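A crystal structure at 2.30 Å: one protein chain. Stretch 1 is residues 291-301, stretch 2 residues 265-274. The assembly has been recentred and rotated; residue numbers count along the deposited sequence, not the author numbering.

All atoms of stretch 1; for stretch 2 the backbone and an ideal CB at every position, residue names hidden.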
ATOM      1  N   ILE A 291      -0.938  22.652 -21.454  1.00 31.56           N
ATOM      2  CA  ILE A 291      -2.097  23.502 -21.205  1.00 31.29           C
ATOM      3  C   ILE A 291      -2.069  24.740 -22.101  1.00 31.45           C
ATOM      4  O   ILE A 291      -3.062  25.041 -22.762  1.00 31.88           O
ATOM      5  CB  ILE A 291      -2.198  23.910 -19.704  1.00 31.32           C
ATOM      6  CG1 ILE A 291      -2.545  22.689 -18.836  1.00 31.21           C
ATOM      7  CG2 ILE A 291      -3.214  25.054 -19.512  1.00 30.86           C
ATOM      8  CD1 ILE A 291      -2.279  22.867 -17.332  1.00 30.57           C
ATOM      9  N   GLU A 292      -0.935  25.438 -22.124  1.00 31.57           N
ATOM     10  CA  GLU A 292      -0.780  26.670 -22.903  1.00 31.98           C
ATOM     11  C   GLU A 292      -0.886  26.413 -24.394  1.00 32.34           C
ATOM     12  O   GLU A 292      -1.537  27.168 -25.115  1.00 32.44           O
ATOM     13  CB  GLU A 292       0.557  27.352 -22.607  1.00 31.75           C
ATOM     14  CG  GLU A 292       0.738  27.772 -21.162  1.00 32.51           C
ATOM     15  CD  GLU A 292      -0.374  28.672 -20.656  1.00 32.52           C
ATOM     16  OE1 GLU A 292      -0.921  29.452 -21.458  1.00 33.28           O
ATOM     17  OE2 GLU A 292      -0.693  28.606 -19.452  1.00 33.18           O
ATOM     18  N   LYS A 293      -0.234  25.344 -24.842  1.00 32.78           N
ATOM     19  CA  LYS A 293      -0.317  24.887 -26.223  1.00 33.23           C
ATOM     20  C   LYS A 293      -1.772  24.695 -26.605  1.00 33.32           C
ATOM     21  O   LYS A 293      -2.198  25.153 -27.661  1.00 33.59           O
ATOM     22  CB  LYS A 293       0.441  23.567 -26.376  1.00 33.33           C
ATOM     23  CG  LYS A 293       0.567  23.040 -27.802  1.00 34.27           C
ATOM     24  CD  LYS A 293       1.804  22.141 -27.928  1.00 36.03           C
ATOM     25  CE  LYS A 293       3.110  22.955 -27.886  1.00 36.74           C
ATOM     26  NZ  LYS A 293       4.332  22.105 -27.926  1.00 36.85           N
ATOM     27  N   ILE A 294      -2.532  24.052 -25.721  1.00 33.52           N
ATOM     28  CA  ILE A 294      -3.909  23.672 -26.015  1.00 33.77           C
ATOM     29  C   ILE A 294      -4.915  24.833 -25.999  1.00 33.85           C
ATOM     30  O   ILE A 294      -5.826  24.849 -26.819  1.00 34.12           O
ATOM     31  CB  ILE A 294      -4.380  22.464 -25.158  1.00 33.67           C
ATOM     32  CG1 ILE A 294      -3.678  21.195 -25.655  1.00 33.55           C
ATOM     33  CG2 ILE A 294      -5.903  22.317 -25.193  1.00 33.21           C
ATOM     34  CD1 ILE A 294      -4.333  19.908 -25.246  1.00 34.30           C
ATOM     35  N   LYS A 295      -4.746  25.805 -25.101  1.00 34.01           N
ATOM     36  CA  LYS A 295      -5.694  26.927 -25.050  1.00 34.03           C
ATOM     37  C   LYS A 295      -5.605  27.906 -26.226  1.00 34.00           C
ATOM     38  O   LYS A 295      -6.566  28.614 -26.512  1.00 34.29           O
ATOM     39  CB  LYS A 295      -5.708  27.632 -23.686  1.00 34.24           C
ATOM     40  CG  LYS A 295      -4.571  28.556 -23.371  1.00 33.94           C
ATOM     41  CD  LYS A 295      -4.642  28.866 -21.895  1.00 33.98           C
ATOM     42  CE  LYS A 295      -3.953  30.163 -21.554  1.00 34.24           C
ATOM     43  NZ  LYS A 295      -3.974  30.372 -20.096  1.00 32.59           N
ATOM     44  N   SER A 296      -4.470  27.917 -26.918  1.00 34.21           N
ATOM     45  CA  SER A 296      -4.363  28.601 -28.204  1.00 34.43           C
ATOM     46  C   SER A 296      -5.308  27.941 -29.211  1.00 34.59           C
ATOM     47  O   SER A 296      -5.722  28.562 -30.194  1.00 34.62           O
ATOM     48  CB  SER A 296      -2.933  28.525 -28.738  1.00 34.38           C
ATOM     49  OG  SER A 296      -1.996  28.848 -27.733  1.00 34.33           O
ATOM     50  N   GLN A 297      -5.657  26.682 -28.937  1.00 34.61           N
ATOM     51  CA  GLN A 297      -6.414  25.850 -29.863  1.00 34.34           C
ATOM     52  C   GLN A 297      -7.889  25.768 -29.501  1.00 33.89           C
ATOM     53  O   GLN A 297      -8.713  25.351 -30.315  1.00 33.72           O
ATOM     54  CB  GLN A 297      -5.815  24.444 -29.903  1.00 34.46           C
ATOM     55  CG  GLN A 297      -4.386  24.393 -30.432  1.00 34.83           C
ATOM     56  CD  GLN A 297      -3.827  22.988 -30.443  1.00 34.96           C
ATOM     57  OE1 GLN A 297      -3.677  22.360 -29.394  1.00 36.32           O
ATOM     58  NE2 GLN A 297      -3.517  22.484 -31.634  1.00 35.54           N
ATOM     59  N   VAL A 298      -8.215  26.150 -28.272  1.00 33.56           N
ATOM     60  CA  VAL A 298      -9.592  26.107 -27.799  1.00 33.01           C
ATOM     61  C   VAL A 298     -10.324  27.325 -28.343  1.00 32.88           C
ATOM     62  O   VAL A 298      -9.875  28.464 -28.184  1.00 32.60           O
ATOM     63  CB  VAL A 298      -9.672  26.036 -26.240  1.00 33.10           C
ATOM     64  CG1 VAL A 298     -11.116  26.137 -25.748  1.00 32.51           C
ATOM     65  CG2 VAL A 298      -9.031  24.754 -25.732  1.00 32.57           C
ATOM     66  N   THR A 299     -11.440  27.072 -29.012  1.00 32.86           N
ATOM     67  CA  THR A 299     -12.287  28.147 -29.512  1.00 33.06           C
ATOM     68  C   THR A 299     -13.336  28.539 -28.477  1.00 33.04           C
ATOM     69  O   THR A 299     -13.905  27.678 -27.790  1.00 33.35           O
ATOM     70  CB  THR A 299     -12.958  27.748 -30.822  1.00 33.06           C
ATOM     71  OG1 THR A 299     -11.943  27.340 -31.745  1.00 33.10           O
ATOM     72  CG2 THR A 299     -13.726  28.920 -31.416  1.00 33.14           C
ATOM     73  N   ILE A 300     -13.568  29.846 -28.372  1.00 32.81           N
ATOM     74  CA  ILE A 300     -14.541  30.422 -27.446  1.00 32.56           C
ATOM     75  C   ILE A 300     -15.597  31.174 -28.242  1.00 32.15           C
ATOM     76  O   ILE A 300     -15.270  31.993 -29.104  1.00 32.57           O
ATOM     77  CB  ILE A 300     -13.841  31.361 -26.413  1.00 32.74           C
ATOM     78  CG1 ILE A 300     -13.031  30.552 -25.387  1.00 32.63           C
ATOM     79  CG2 ILE A 300     -14.827  32.338 -25.741  1.00 32.52           C
ATOM     80  CD1 ILE A 300     -13.798  29.444 -24.656  1.00 31.53           C
ATOM     81  N   SER A 301     -16.861  30.883 -27.963  1.00 31.41           N
ATOM     82  CA  SER A 301     -17.965  31.554 -28.629  1.00 30.80           C
ATOM     83  C   SER A 301     -19.069  31.856 -27.641  1.00 30.18           C
ATOM     84  O   SER A 301     -19.367  31.040 -26.765  1.00 29.90           O
ATOM     85  CB  SER A 301     -18.514  30.675 -29.748  1.00 30.90           C
ATOM     86  OG  SER A 301     -17.485  30.363 -30.664  1.00 32.07           O
ATOM     87  N   UNK A 265     -14.148  35.848 -17.485  1.00 33.08           N
ATOM     88  CA  UNK A 265     -14.917  34.610 -17.468  1.00 33.52           C
ATOM     89  C   UNK A 265     -14.573  33.755 -18.705  1.00 33.45           C
ATOM     90  O   UNK A 265     -14.256  32.566 -18.567  1.00 33.54           O
ATOM     91  CB  UNK A 265     -16.416  34.915 -17.422  1.00 33.52           C
ATOM     92  N   UNK A 266     -14.586  34.385 -19.881  1.00 33.51           N
ATOM     93  CA  UNK A 266     -14.332  33.710 -21.159  1.00 33.83           C
ATOM     94  C   UNK A 266     -12.961  33.042 -21.226  1.00 33.41           C
ATOM     95  O   UNK A 266     -12.848  31.878 -21.618  1.00 33.96           O
ATOM     96  CB  UNK A 266     -14.460  34.714 -22.306  1.00 33.83           C
ATOM     97  N   UNK A 267     -11.920  33.785 -20.865  1.00 32.76           N
ATOM     98  CA  UNK A 267     -10.565  33.258 -20.931  1.00 31.90           C
ATOM     99  C   UNK A 267     -10.294  32.247 -19.830  1.00 31.48           C
ATOM    100  O   UNK A 267      -9.574  31.269 -20.052  1.00 31.48           O
ATOM    101  CB  UNK A 267      -9.551  34.401 -20.848  1.00 31.90           C
ATOM    102  N   UNK A 268     -10.878  32.483 -18.654  1.00 31.14           N
ATOM    103  CA  UNK A 268     -10.806  31.531 -17.537  1.00 30.60           C
ATOM    104  C   UNK A 268     -11.419  30.206 -17.958  1.00 30.40           C
ATOM    105  O   UNK A 268     -10.866  29.139 -17.679  1.00 30.82           O
ATOM    106  CB  UNK A 268     -11.518  32.079 -16.299  1.00 30.60           C
ATOM    107  N   UNK A 269     -12.555  30.290 -18.652  1.00 30.33           N
ATOM    108  CA  UNK A 269     -13.271  29.120 -19.168  1.00 29.76           C
ATOM    109  C   UNK A 269     -12.435  28.408 -20.231  1.00 29.57           C
ATOM    110  O   UNK A 269     -12.283  27.183 -20.182  1.00 29.69           O
ATOM    111  CB  UNK A 269     -14.626  29.531 -19.747  1.00 29.76           C
ATOM    112  N   UNK A 270     -11.889  29.181 -21.171  1.00 29.07           N
ATOM    113  CA  UNK A 270     -10.912  28.674 -22.141  1.00 28.79           C
ATOM    114  C   UNK A 270      -9.756  27.915 -21.467  1.00 28.61           C
ATOM    115  O   UNK A 270      -9.408  26.806 -21.892  1.00 28.58           O
ATOM    116  CB  UNK A 270     -10.353  29.835 -22.967  1.00 28.79           C
ATOM    117  N   UNK A 271      -9.167  28.522 -20.434  1.00 28.16           N
ATOM    118  CA  UNK A 271      -8.122  27.886 -19.626  1.00 28.35           C
ATOM    119  C   UNK A 271      -8.631  26.577 -19.006  1.00 28.34           C
ATOM    120  O   UNK A 271      -7.931  25.568 -19.011  1.00 28.75           O
ATOM    121  CB  UNK A 271      -7.645  28.839 -18.528  1.00 28.35           C
ATOM    122  N   UNK A 272      -9.865  26.614 -18.504  1.00 28.63           N
ATOM    123  CA  UNK A 272     -10.530  25.470 -17.902  1.00 28.06           C
ATOM    124  C   UNK A 272     -10.614  24.281 -18.861  1.00 28.37           C
ATOM    125  O   UNK A 272     -10.224  23.163 -18.502  1.00 28.23           O
ATOM    126  CB  UNK A 272     -11.934  25.868 -17.441  1.00 28.06           C
ATOM    127  N   UNK A 273     -11.093  24.534 -20.082  1.00 28.33           N
ATOM    128  CA  UNK A 273     -11.228  23.497 -21.113  1.00 28.02           C
ATOM    129  C   UNK A 273      -9.868  22.992 -21.625  1.00 28.14           C
ATOM    130  O   UNK A 273      -9.686  21.787 -21.854  1.00 27.99           O
ATOM    131  CB  UNK A 273     -12.048  24.039 -22.286  1.00 28.02           C
ATOM    132  N   UNK A 274      -8.916  23.909 -21.786  1.00 28.13           N
ATOM    133  CA  UNK A 274      -7.540  23.535 -22.147  1.00 27.95           C
ATOM    134  C   UNK A 274      -6.956  22.558 -21.134  1.00 27.85           C
ATOM    135  O   UNK A 274      -6.368  21.552 -21.519  1.00 28.04           O
ATOM    136  CB  UNK A 274      -6.653  24.778 -22.243  1.00 27.95           C
TER

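Stretch 2 is helical throughout, and its axis passes 8.7 Å from that of helix 291-295, at 118° between their N-to-C directions. One side of it faces stretch 1.

Position 265 has nothing of stretch 1 within 5.5 Å of its ideal CB. Any helix-compatible residue would suit it. It is I265, which makes no contact here.

At 266, CA-to-CB points sideways. The ideal CB lies 4.2 Å from I300 CG2, so the first carbons of a side chain meet an apolar branch, while the rest is free to turn off. Many residues would fit, long polar ones included. In E266 the CB packs on I300 CG2 and the carboxylate leads away.

Positions 267 and 268 are unconstrained by stretch 1. They are K267 and A268, and neither makes a contact.

At 269, CA-to-CB points sideways, with the ideal CB 5.0 Å from I300 CD1. That leaves space for a sizeable apolar group, aliphatic or aromatic. F269, chi1 t, places CD2 4.0 Å from I300 CD1, which approaches the ring obliquely.

Position 270 points toward stretch 1. Its ideal CB is 3.7 Å from I300 CG1 and 4.7 Å from V298 CG1. Beyond lie the carbonyl oxygens of K295 and V298. An aliphatic stem would suit, and a donor at its end could use an acceptor; Gln, Lys or Arg are candidates. Q270 NE2 donates to V298 O at 3.1 Å, with a nearly straight angle of 165°. K295 O is nearer to Q270 NE2, at 2.9 Å, but the angle is too poor for a hydrogen bond. The stem packs too, Q270 CG lying 3.9 Å from V298 CG1.

At 271, CA-to-CB points sideways, but K295 NZ is 4.3 Å from the ideal CB. An acceptor is favoured: Asp, Glu, Asn or Gln. Q271 OE1 accepts from K295 NZ at 2.6 Å. K295 NZ also forms a salt bridge with E292 OE1, at 3.5 Å.

Position 272 is out of reach and is A272.

At 273, CA-to-CB points sideways, with V298 CG1 4.2 Å from the ideal CB. A modest apolar residue would suit. V273 places CG1 4.1 Å from V298 CG1.

Position 274 points toward stretch 1. Its ideal CB is already tight, 3.3 Å from K295 CB, and 3.6 Å from I291 O. A very small residue looks most comfortable, Ala or Gly. It is A274, whose CB also lies 3.9 Å from I294 CG2 and 4.2 Å from V298 CG2.

Stretch 2 265-274: IEKAFQQAVA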
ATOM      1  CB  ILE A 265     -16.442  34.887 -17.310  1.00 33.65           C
ATOM      2  CG1 ILE A 265     -16.797  34.912 -15.828  1.00 34.58           C
ATOM      3  CG2 ILE A 265     -17.287  33.819 -17.987  1.00 33.94           C
ATOM      4  CD1 ILE A 265     -17.963  35.834 -15.497  1.00 36.56           C
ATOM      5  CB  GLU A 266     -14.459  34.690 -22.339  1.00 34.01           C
ATOM      6  CG  GLU A 266     -15.875  35.138 -22.664  1.00 36.09           C
ATOM      7  CD  GLU A 266     -16.328  36.363 -21.862  1.00 38.26           C
ATOM      8  OE1 GLU A 266     -15.569  36.851 -20.994  1.00 38.72           O
ATOM      9  OE2 GLU A 266     -17.458  36.843 -22.111  1.00 39.32           O
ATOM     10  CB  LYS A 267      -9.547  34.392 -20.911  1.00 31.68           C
ATOM     11  CG  LYS A 267      -9.560  35.224 -22.185  1.00 31.41           C
ATOM     12  CD  LYS A 267      -8.747  34.556 -23.269  1.00 30.85           C
ATOM     13  CE  LYS A 267      -9.027  35.155 -24.627  1.00 31.81           C
ATOM     14  NZ  LYS A 267      -7.841  34.962 -25.491  1.00 31.95           N
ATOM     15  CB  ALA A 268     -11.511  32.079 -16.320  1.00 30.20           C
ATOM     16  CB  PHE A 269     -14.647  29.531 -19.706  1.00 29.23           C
ATOM     17  CG  PHE A 269     -15.490  28.379 -20.216  1.00 29.25           C
ATOM     18  CD1 PHE A 269     -15.723  27.246 -19.427  1.00 28.63           C
ATOM     19  CD2 PHE A 269     -16.090  28.451 -21.472  1.00 27.36           C
ATOM     20  CE1 PHE A 269     -16.517  26.193 -19.899  1.00 27.81           C
ATOM     21  CE2 PHE A 269     -16.898  27.411 -21.943  1.00 27.67           C
ATOM     22  CZ  PHE A 269     -17.102  26.281 -21.161  1.00 28.02           C
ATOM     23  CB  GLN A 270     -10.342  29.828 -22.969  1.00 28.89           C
ATOM     24  CG  GLN A 270      -9.617  29.382 -24.214  1.00 28.80           C
ATOM     25  CD  GLN A 270      -8.784  30.483 -24.832  1.00 29.24           C
ATOM     26  OE1 GLN A 270      -8.195  31.310 -24.127  1.00 31.34           O
ATOM     27  NE2 GLN A 270      -8.714  30.492 -26.147  1.00 25.57           N
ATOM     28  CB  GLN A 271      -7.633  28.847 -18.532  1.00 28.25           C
ATOM     29  CG  GLN A 271      -6.665  28.245 -17.526  1.00 27.99           C
ATOM     30  CD  GLN A 271      -5.654  29.247 -17.037  1.00 28.89           C
ATOM     31  OE1 GLN A 271      -4.648  29.499 -17.700  1.00 28.62           O
ATOM     32  NE2 GLN A 271      -5.906  29.830 -15.863  1.00 29.84           N
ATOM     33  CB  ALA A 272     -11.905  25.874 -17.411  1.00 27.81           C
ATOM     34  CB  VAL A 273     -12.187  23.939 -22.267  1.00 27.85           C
ATOM     35  CG1 VAL A 273     -12.196  22.931 -23.382  1.00 27.57           C
ATOM     36  CG2 VAL A 273     -13.613  24.118 -21.732  1.00 27.67           C
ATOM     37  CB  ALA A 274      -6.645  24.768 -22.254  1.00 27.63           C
TER
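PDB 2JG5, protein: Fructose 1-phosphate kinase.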